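Local coordinates for protein type III effector HopA1 (Pseudomonas syringae pv. tomato str. DC3000, PDB 4RSX) that is a bacterial effector of the HopA1 family, probably delivered into plant cells by the type III secretion system, of unknown molecular activity, at residues A[19-33]-A[215-227]. Residues are numbered along the deposited sequence; the frame is centred on the assembly and turned at random.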
ATOM      1  N   GLU A  19      10.980  21.417   0.378  1.00 20.34           N
ATOM      2  CA  GLU A  19      11.108  22.855   0.566  1.00 23.51           C
ATOM      3  C   GLU A  19      12.491  23.326   0.149  1.00 24.99           C
ATOM      4  O   GLU A  19      12.663  24.471  -0.248  1.00 24.75           O
ATOM      5  CB  GLU A  19      10.869  23.215   2.023  1.00 21.64           C
ATOM      6  CG  GLU A  19      10.930  24.699   2.298  1.00 26.02           C
ATOM      7  CD  GLU A  19      10.820  25.017   3.766  1.00 27.98           C
ATOM      8  OE1 GLU A  19      11.308  24.208   4.588  1.00 28.02           O
ATOM      9  OE2 GLU A  19      10.242  26.076   4.101  1.00 28.36           O
ATOM     10  N   ALA A  20      13.475  22.435   0.230  1.00 20.68           N
ATOM     11  CA  ALA A  20      14.844  22.784  -0.151  1.00 27.06           C
ATOM     12  C   ALA A  20      15.026  22.866  -1.670  1.00 25.15           C
ATOM     13  O   ALA A  20      16.017  23.413  -2.148  1.00 27.88           O
ATOM     14  CB  ALA A  20      15.840  21.798   0.457  1.00 21.28           C
ATOM     15  N   MET A  21      14.078  22.326  -2.427  1.00 33.67           N
ATOM     16  CA  MET A  21      14.183  22.352  -3.885  1.00 36.65           C
ATOM     17  C   MET A  21      13.713  23.680  -4.469  1.00 38.44           C
ATOM     18  O   MET A  21      13.023  24.458  -3.792  1.00 38.61           O
ATOM     19  CB  MET A  21      13.371  21.223  -4.497  1.00 33.91           C
ATOM     20  CG  MET A  21      13.822  19.856  -4.078  1.00 31.82           C
ATOM     21  SD  MET A  21      12.694  18.600  -4.718  1.00 38.85           S
ATOM     22  CE  MET A  21      12.986  18.789  -6.488  1.00 40.08           C
ATOM     23  N   ARG A  22      14.086  23.927  -5.727  1.00 40.21           N
ATOM     24  CA  ARG A  22      13.700  25.153  -6.429  1.00 42.25           C
ATOM     25  C   ARG A  22      12.443  24.946  -7.274  1.00 39.97           C
ATOM     26  O   ARG A  22      12.442  24.149  -8.223  1.00 35.28           O
ATOM     27  CB  ARG A  22      14.852  25.665  -7.303  1.00 48.19           C
ATOM     28  CG  ARG A  22      14.478  26.790  -8.279  1.00 54.08           C
ATOM     29  CD  ARG A  22      13.893  28.024  -7.574  1.00 62.74           C
ATOM     30  NE  ARG A  22      14.072  29.246  -8.363  1.00 76.82           N
ATOM     31  CZ  ARG A  22      13.432  30.394  -8.136  1.00 80.93           C
ATOM     32  NH1 ARG A  22      12.553  30.481  -7.146  1.00 77.55           N
ATOM     33  NH2 ARG A  22      13.663  31.454  -8.906  1.00 77.94           N
ATOM     34  N   ASN A  23      11.386  25.677  -6.916  1.00 43.33           N
ATOM     35  CA  ASN A  23      10.083  25.577  -7.572  1.00 42.90           C
ATOM     36  C   ASN A  23       9.627  24.141  -7.845  1.00 40.52           C
ATOM     37  O   ASN A  23       9.326  23.794  -8.983  1.00 41.66           O
ATOM     38  CB  ASN A  23      10.076  26.398  -8.865  1.00 45.74           C
ATOM     39  CG  ASN A  23      10.294  27.882  -8.614  1.00 59.85           C
ATOM     40  OD1 ASN A  23      10.050  28.383  -7.513  1.00 55.76           O
ATOM     41  ND2 ASN A  23      10.751  28.597  -9.641  1.00 64.38           N
ATOM     42  N   PRO A  24       9.564  23.305  -6.791  1.00 35.54           N
ATOM     43  CA  PRO A  24       9.289  21.873  -6.983  1.00 33.20           C
ATOM     44  C   PRO A  24       7.864  21.599  -7.479  1.00 28.69           C
ATOM     45  O   PRO A  24       6.917  22.234  -7.018  1.00 27.29           O
ATOM     46  CB  PRO A  24       9.479  21.294  -5.578  1.00 27.85           C
ATOM     47  CG  PRO A  24       9.154  22.433  -4.655  1.00 29.97           C
ATOM     48  CD  PRO A  24       9.584  23.687  -5.363  1.00 30.82           C
ATOM     49  N   SER A  25       7.723  20.669  -8.422  1.00 28.42           N
ATOM     50  CA  SER A  25       6.406  20.271  -8.910  1.00 28.44           C
ATOM     51  C   SER A  25       5.805  19.241  -7.960  1.00 27.49           C
ATOM     52  O   SER A  25       6.496  18.739  -7.066  1.00 24.68           O
ATOM     53  CB  SER A  25       6.521  19.644 -10.293  1.00 22.42           C
ATOM     54  OG  SER A  25       7.049  18.330 -10.205  1.00 28.72           O
ATOM     55  N   ARG A  26       4.531  18.912  -8.158  1.00 24.14           N
ATOM     56  CA  ARG A  26       3.910  17.856  -7.367  1.00 22.88           C
ATOM     57  C   ARG A  26       4.643  16.542  -7.605  1.00 23.26           C
ATOM     58  O   ARG A  26       4.858  15.765  -6.666  1.00 18.86           O
ATOM     59  CB  ARG A  26       2.409  17.722  -7.677  1.00 19.11           C
ATOM     60  CG  ARG A  26       1.554  18.846  -7.086  1.00 19.72           C
ATOM     61  CD  ARG A  26       0.107  18.814  -7.600  1.00 20.01           C
ATOM     62  NE  ARG A  26       0.053  19.055  -9.037  1.00 18.47           N
ATOM     63  CZ  ARG A  26      -0.162  18.122  -9.964  1.00 21.95           C
ATOM     64  NH1 ARG A  26      -0.395  16.857  -9.630  1.00 16.81           N
ATOM     65  NH2 ARG A  26      -0.172  18.466 -11.242  1.00 26.26           N
ATOM     66  N   MET A  27       5.047  16.316  -8.855  1.00 22.89           N
ATOM     67  CA  MET A  27       5.811  15.124  -9.227  1.00 26.91           C
ATOM     68  C   MET A  27       7.198  15.072  -8.566  1.00 24.13           C
ATOM     69  O   MET A  27       7.646  14.000  -8.132  1.00 24.86           O
ATOM     70  CB  MET A  27       5.950  15.033 -10.749  1.00 28.68           C
ATOM     71  CG  MET A  27       6.459  13.696 -11.252  1.00 32.30           C
ATOM     72  SD  MET A  27       5.353  12.336 -10.809  1.00 45.66           S
ATOM     73  CE  MET A  27       3.799  12.935 -11.460  1.00 32.30           C
ATOM     74  N   ASP A  28       7.870  16.219  -8.482  1.00 24.14           N
ATOM     75  CA  ASP A  28       9.153  16.290  -7.786  1.00 24.36           C
ATOM     76  C   ASP A  28       8.972  15.824  -6.348  1.00 25.58           C
ATOM     77  O   ASP A  28       9.691  14.937  -5.868  1.00 24.24           O
ATOM     78  CB  ASP A  28       9.688  17.725  -7.771  1.00 29.84           C
ATOM     79  CG  ASP A  28      10.182  18.177  -9.120  1.00 33.55           C
ATOM     80  OD1 ASP A  28      10.655  17.316  -9.895  1.00 32.11           O
ATOM     81  OD2 ASP A  28      10.096  19.396  -9.398  1.00 34.94           O
ATOM     82  N   ILE A  29       7.994  16.426  -5.674  1.00 17.38           N
ATOM     83  CA  ILE A  29       7.703  16.099  -4.291  1.00 17.70           C
ATOM     84  C   ILE A  29       7.413  14.612  -4.170  1.00 18.91           C
ATOM     85  O   ILE A  29       7.916  13.947  -3.266  1.00 18.14           O
ATOM     86  CB  ILE A  29       6.532  16.943  -3.765  1.00 16.00           C
ATOM     87  CG1 ILE A  29       6.926  18.424  -3.809  1.00 14.83           C
ATOM     88  CG2 ILE A  29       6.127  16.498  -2.361  1.00 11.67           C
ATOM     89  CD1 ILE A  29       5.783  19.379  -3.583  1.00 17.45           C
ATOM     90  N   TYR A  30       6.647  14.088  -5.122  1.00 23.67           N
ATOM     91  CA  TYR A  30       6.279  12.676  -5.148  1.00 21.75           C
ATOM     92  C   TYR A  30       7.480  11.723  -5.342  1.00 23.92           C
ATOM     93  O   TYR A  30       7.520  10.626  -4.752  1.00 22.14           O
ATOM     94  CB  TYR A  30       5.230  12.461  -6.245  1.00 20.34           C
ATOM     95  CG  TYR A  30       4.819  11.029  -6.439  1.00 23.55           C
ATOM     96  CD1 TYR A  30       4.233  10.309  -5.402  1.00 19.32           C
ATOM     97  CD2 TYR A  30       5.000  10.394  -7.665  1.00 25.63           C
ATOM     98  CE1 TYR A  30       3.845   8.990  -5.575  1.00 21.64           C
ATOM     99  CE2 TYR A  30       4.612   9.073  -7.856  1.00 27.36           C
ATOM    100  CZ  TYR A  30       4.030   8.376  -6.807  1.00 30.57           C
ATOM    101  OH  TYR A  30       3.654   7.062  -6.988  1.00 33.12           O
ATOM    102  N   LYS A  31       8.447  12.128  -6.167  1.00 22.51           N
ATOM    103  CA  LYS A  31       9.605  11.270  -6.430  1.00 24.64           C
ATOM    104  C   LYS A  31      10.447  11.024  -5.180  1.00 22.69           C
ATOM    105  O   LYS A  31      11.062   9.969  -5.056  1.00 25.52           O
ATOM    106  CB  LYS A  31      10.466  11.826  -7.566  1.00 30.35           C
ATOM    107  CG  LYS A  31       9.853  11.621  -8.963  1.00 36.98           C
ATOM    108  CD  LYS A  31      10.747  12.225 -10.060  1.00 41.58           C
ATOM    109  CE  LYS A  31      10.099  12.095 -11.439  1.00 51.48           C
ATOM    110  NZ  LYS A  31      10.697  13.032 -12.437  1.00 46.59           N
ATOM    111  N   ILE A  32      10.460  11.986  -4.256  1.00 17.36           N
ATOM    112  CA  ILE A  32      11.132  11.788  -2.969  1.00 21.83           C
ATOM    113  C   ILE A  32      10.528  10.607  -2.197  1.00 18.05           C
ATOM    114  O   ILE A  32      11.258   9.806  -1.611  1.00 17.74           O
ATOM    115  CB  ILE A  32      11.095  13.049  -2.087  1.00 20.40           C
ATOM    116  CG1 ILE A  32      11.715  14.241  -2.827  1.00 17.46           C
ATOM    117  CG2 ILE A  32      11.834  12.798  -0.782  1.00 16.35           C
ATOM    118  CD1 ILE A  32      11.390  15.577  -2.192  1.00 13.57           C
ATOM    119  N   TYR A  33       9.200  10.509  -2.202  1.00 19.54           N
ATOM    120  CA  TYR A  33       8.487   9.368  -1.615  1.00 18.92           C
ATOM    121  C   TYR A  33       8.811   8.063  -2.341  1.00 21.21           C
ATOM    122  O   TYR A  33       8.982   7.023  -1.699  1.00 17.92           O
ATOM    123  CB  TYR A  33       6.973   9.609  -1.680  1.00 14.94           C
ATOM    124  CG  TYR A  33       6.126   8.458  -1.192  1.00 13.28           C
ATOM    125  CD1 TYR A  33       5.688   8.415   0.116  1.00 11.30           C
ATOM    126  CD2 TYR A  33       5.757   7.418  -2.040  1.00 12.42           C
ATOM    127  CE1 TYR A  33       4.911   7.386   0.569  1.00 12.58           C
ATOM    128  CE2 TYR A  33       4.990   6.369  -1.584  1.00 12.59           C
ATOM    129  CZ  TYR A  33       4.564   6.367  -0.279  1.00 11.71           C
ATOM    130  OH  TYR A  33       3.792   5.343   0.201  1.00 13.83           O
ATOM    131  N   HIS A 215      -1.426   6.778  -1.752  1.00 17.96           N
ATOM    132  CA  HIS A 215      -0.984   7.446  -0.532  1.00 17.11           C
ATOM    133  C   HIS A 215       0.147   8.461  -0.758  1.00 16.25           C
ATOM    134  O   HIS A 215       0.097   9.586  -0.229  1.00 18.10           O
ATOM    135  CB  HIS A 215      -0.561   6.412   0.509  1.00 15.64           C
ATOM    136  CG  HIS A 215       0.100   7.008   1.702  1.00 13.50           C
ATOM    137  ND1 HIS A 215      -0.609   7.513   2.774  1.00 14.55           N
ATOM    138  CD2 HIS A 215       1.408   7.213   1.986  1.00 14.79           C
ATOM    139  CE1 HIS A 215       0.236   7.989   3.669  1.00 16.65           C
ATOM    140  NE2 HIS A 215       1.465   7.822   3.217  1.00 18.11           N
ATOM    141  N   GLY A 216       1.156   8.069  -1.538  1.00 15.63           N
ATOM    142  CA  GLY A 216       2.269   8.951  -1.876  1.00 14.65           C
ATOM    143  C   GLY A 216       1.874  10.243  -2.581  1.00 16.80           C
ATOM    144  O   GLY A 216       2.335  11.334  -2.204  1.00 17.09           O
ATOM    145  N   MET A 217       1.027  10.144  -3.601  1.00 14.33           N
ATOM    146  CA  MET A 217       0.672  11.333  -4.368  1.00 17.84           C
ATOM    147  C   MET A 217      -0.252  12.241  -3.567  1.00 15.56           C
ATOM    148  O   MET A 217      -0.155  13.474  -3.663  1.00 14.65           O
ATOM    149  CB  MET A 217       0.056  10.969  -5.735  1.00 22.79           C
ATOM    150  CG  MET A 217      -0.187  12.180  -6.668  1.00 26.66           C
ATOM    151  SD  MET A 217       1.286  13.219  -7.009  1.00 33.53           S
ATOM    152  CE  MET A 217       2.109  12.237  -8.257  1.00 30.04           C
ATOM    153  N   SER A 218      -1.135  11.646  -2.764  1.00 14.73           N
ATOM    154  CA  SER A 218      -2.052  12.458  -1.970  1.00 17.15           C
ATOM    155  C   SER A 218      -1.303  13.281  -0.923  1.00 13.51           C
ATOM    156  O   SER A 218      -1.586  14.473  -0.743  1.00 12.61           O
ATOM    157  CB  SER A 218      -3.157  11.619  -1.316  1.00 18.78           C
ATOM    158  OG  SER A 218      -2.670  10.861  -0.229  1.00 17.13           O
ATOM    159  N   ARG A 219      -0.342  12.662  -0.241  1.00 10.69           N
ATOM    160  CA  ARG A 219       0.397  13.397   0.779  1.00 12.13           C
ATOM    161  C   ARG A 219       1.390  14.348   0.113  1.00 13.45           C
ATOM    162  O   ARG A 219       1.702  15.396   0.673  1.00 11.38           O
ATOM    163  CB  ARG A 219       1.122  12.453   1.753  1.00 13.66           C
ATOM    164  CG  ARG A 219       0.235  11.393   2.418  1.00 15.56           C
ATOM    165  CD  ARG A 219      -1.094  11.961   2.845  1.00  9.57           C
ATOM    166  NE  ARG A 219      -1.700  11.197   3.929  1.00 14.64           N
ATOM    167  CZ  ARG A 219      -2.695  10.324   3.789  1.00 11.81           C
ATOM    168  NH1 ARG A 219      -3.165   9.693   4.855  1.00 11.81           N
ATOM    169  NH2 ARG A 219      -3.219  10.077   2.595  1.00 11.75           N
ATOM    170  N   ALA A 220       1.881  13.984  -1.077  1.00  9.67           N
ATOM    171  CA  ALA A 220       2.772  14.878  -1.823  1.00 11.82           C
ATOM    172  C   ALA A 220       2.046  16.195  -2.066  1.00 13.94           C
ATOM    173  O   ALA A 220       2.637  17.287  -1.975  1.00 13.79           O
ATOM    174  CB  ALA A 220       3.192  14.248  -3.164  1.00 11.50           C
ATOM    175  N   GLU A 221       0.753  16.087  -2.360  1.00 12.62           N
ATOM    176  CA  GLU A 221      -0.028  17.252  -2.753  1.00 16.09           C
ATOM    177  C   GLU A 221      -0.399  18.130  -1.560  1.00 15.09           C
ATOM    178  O   GLU A 221      -0.515  19.348  -1.690  1.00 17.08           O
ATOM    179  CB  GLU A 221      -1.220  16.837  -3.643  1.00 17.70           C
ATOM    180  CG  GLU A 221      -0.723  16.445  -5.058  1.00 19.00           C
ATOM    181  CD  GLU A 221      -1.773  15.782  -5.948  1.00 26.24           C
ATOM    182  OE1 GLU A 221      -1.556  15.726  -7.185  1.00 26.55           O
ATOM    183  OE2 GLU A 221      -2.805  15.308  -5.423  1.00 29.51           O
ATOM    184  N   VAL A 222      -0.540  17.515  -0.386  1.00 15.73           N
ATOM    185  CA  VAL A 222      -0.663  18.274   0.855  1.00 13.06           C
ATOM    186  C   VAL A 222       0.574  19.184   1.022  1.00 16.07           C
ATOM    187  O   VAL A 222       0.459  20.365   1.400  1.00 14.10           O
ATOM    188  CB  VAL A 222      -0.795  17.330   2.078  1.00 13.77           C
ATOM    189  CG1 VAL A 222      -0.662  18.097   3.381  1.00  9.60           C
ATOM    190  CG2 VAL A 222      -2.120  16.577   2.040  1.00 11.77           C
ATOM    191  N   ILE A 223       1.750  18.628   0.739  1.00 10.02           N
ATOM    192  CA  ILE A 223       2.999  19.372   0.879  1.00 14.77           C
ATOM    193  C   ILE A 223       3.062  20.541  -0.108  1.00 12.53           C
ATOM    194  O   ILE A 223       3.464  21.647   0.264  1.00 13.67           O
ATOM    195  CB  ILE A 223       4.229  18.456   0.673  1.00 17.39           C
ATOM    196  CG1 ILE A 223       4.341  17.443   1.816  1.00 11.10           C
ATOM    197  CG2 ILE A 223       5.515  19.284   0.586  1.00 12.44           C
ATOM    198  CD1 ILE A 223       5.366  16.351   1.554  1.00 10.48           C
ATOM    199  N   SER A 224       2.676  20.295  -1.362  1.00 14.61           N
ATOM    200  CA  SER A 224       2.604  21.357  -2.371  1.00 16.60           C
ATOM    201  C   SER A 224       1.764  22.518  -1.875  1.00 17.04           C
ATOM    202  O   SER A 224       2.156  23.682  -2.001  1.00 19.47           O
ATOM    203  CB  SER A 224       1.976  20.844  -3.668  1.00 17.28           C
ATOM    204  OG  SER A 224       2.781  19.844  -4.241  1.00 26.57           O
ATOM    205  N   ASP A 225       0.596  22.198  -1.333  1.00 14.00           N
ATOM    206  CA  ASP A 225      -0.282  23.227  -0.799  1.00 18.39           C
ATOM    207  C   ASP A 225       0.410  24.034   0.294  1.00 16.22           C
ATOM    208  O   ASP A 225       0.404  25.262   0.255  1.00 18.69           O
ATOM    209  CB  ASP A 225      -1.578  22.617  -0.258  1.00 19.34           C
ATOM    210  CG  ASP A 225      -2.483  22.096  -1.361  1.00 24.86           C
ATOM    211  OD1 ASP A 225      -2.307  22.512  -2.536  1.00 28.52           O
ATOM    212  OD2 ASP A 225      -3.373  21.273  -1.043  1.00 20.98           O
ATOM    213  N   ALA A 226       1.007  23.344   1.264  1.00 13.54           N
ATOM    214  CA  ALA A 226       1.709  24.022   2.356  1.00 17.73           C
ATOM    215  C   ALA A 226       2.762  24.987   1.803  1.00 16.21           C
ATOM    216  O   ALA A 226       2.878  26.113   2.274  1.00 13.09           O
ATOM    217  CB  ALA A 226       2.350  23.005   3.300  1.00 12.09           C
ATOM    218  N   LEU A 227       3.498  24.544   0.784  1.00 14.52           N
ATOM    219  CA  LEU A 227       4.521  25.376   0.140  1.00 19.66           C
ATOM    220  C   LEU A 227       3.929  26.624  -0.521  1.00 24.67           C
ATOM    221  O   LEU A 227       4.596  27.651  -0.635  1.00 22.53           O
ATOM    222  CB  LEU A 227       5.294  24.560  -0.899  1.00 15.38           C
ATOM    223  CG  LEU A 227       6.191  23.473  -0.322  1.00 19.59           C
ATOM    224  CD1 LEU A 227       6.783  22.583  -1.414  1.00 15.77           C
ATOM    225  CD2 LEU A 227       7.288  24.114   0.525  1.00 19.22           C
TER
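A helix-helix packing joins helix 26-33 to helix 215-227, with I29 as a knob in the hole formed by A220, I223, S224 and L227. The axes approach to 8.7 Å and run at 128°, nearer antiparallel than parallel. I29 CG2 lies 3.8 Å from A220 CB, while its CD1 reaches over S224 toward L227 CD1.

Two tyrosines cover the start of helix 215-227. The Y33 ring lies flat over G216, whose CA sits 3.6 Å from the ring centroid and almost on the ring normal. This is a CH-pi contact, made close by the lack of a side chain at G216. M217 CE lies over one face of the Y30 ring, 3.8 Å from the ring centroid and offset toward the rim, a second CH-pi contact. The M217 chain bends at chi2 (56°) and chi3, which turns its methyl onto that ring. M217 SD adds an oblique Met-aromatic contact.

R26 NH1 bonds E221 OE1 at 2.9 Å in a salt bridge. The bond is bent (144°), and OE1 is tilted from the guanidinium plane. R213 pairs with E221 OE2, so two arginines share this carboxylate. A capping box of S25 and D28 starts helix 26-33.

L227 closes the far end: CD1 meets P24 CG and CD2 lies 4.0 Å from E19 CB. E19 and L227 also touch F234 of helix 234-245, and I223 packs on F11 and W14 of helix 2-19. R219 NH1 bonds E206 O, tying helix 215-227 to strand 202-207 of the sheet.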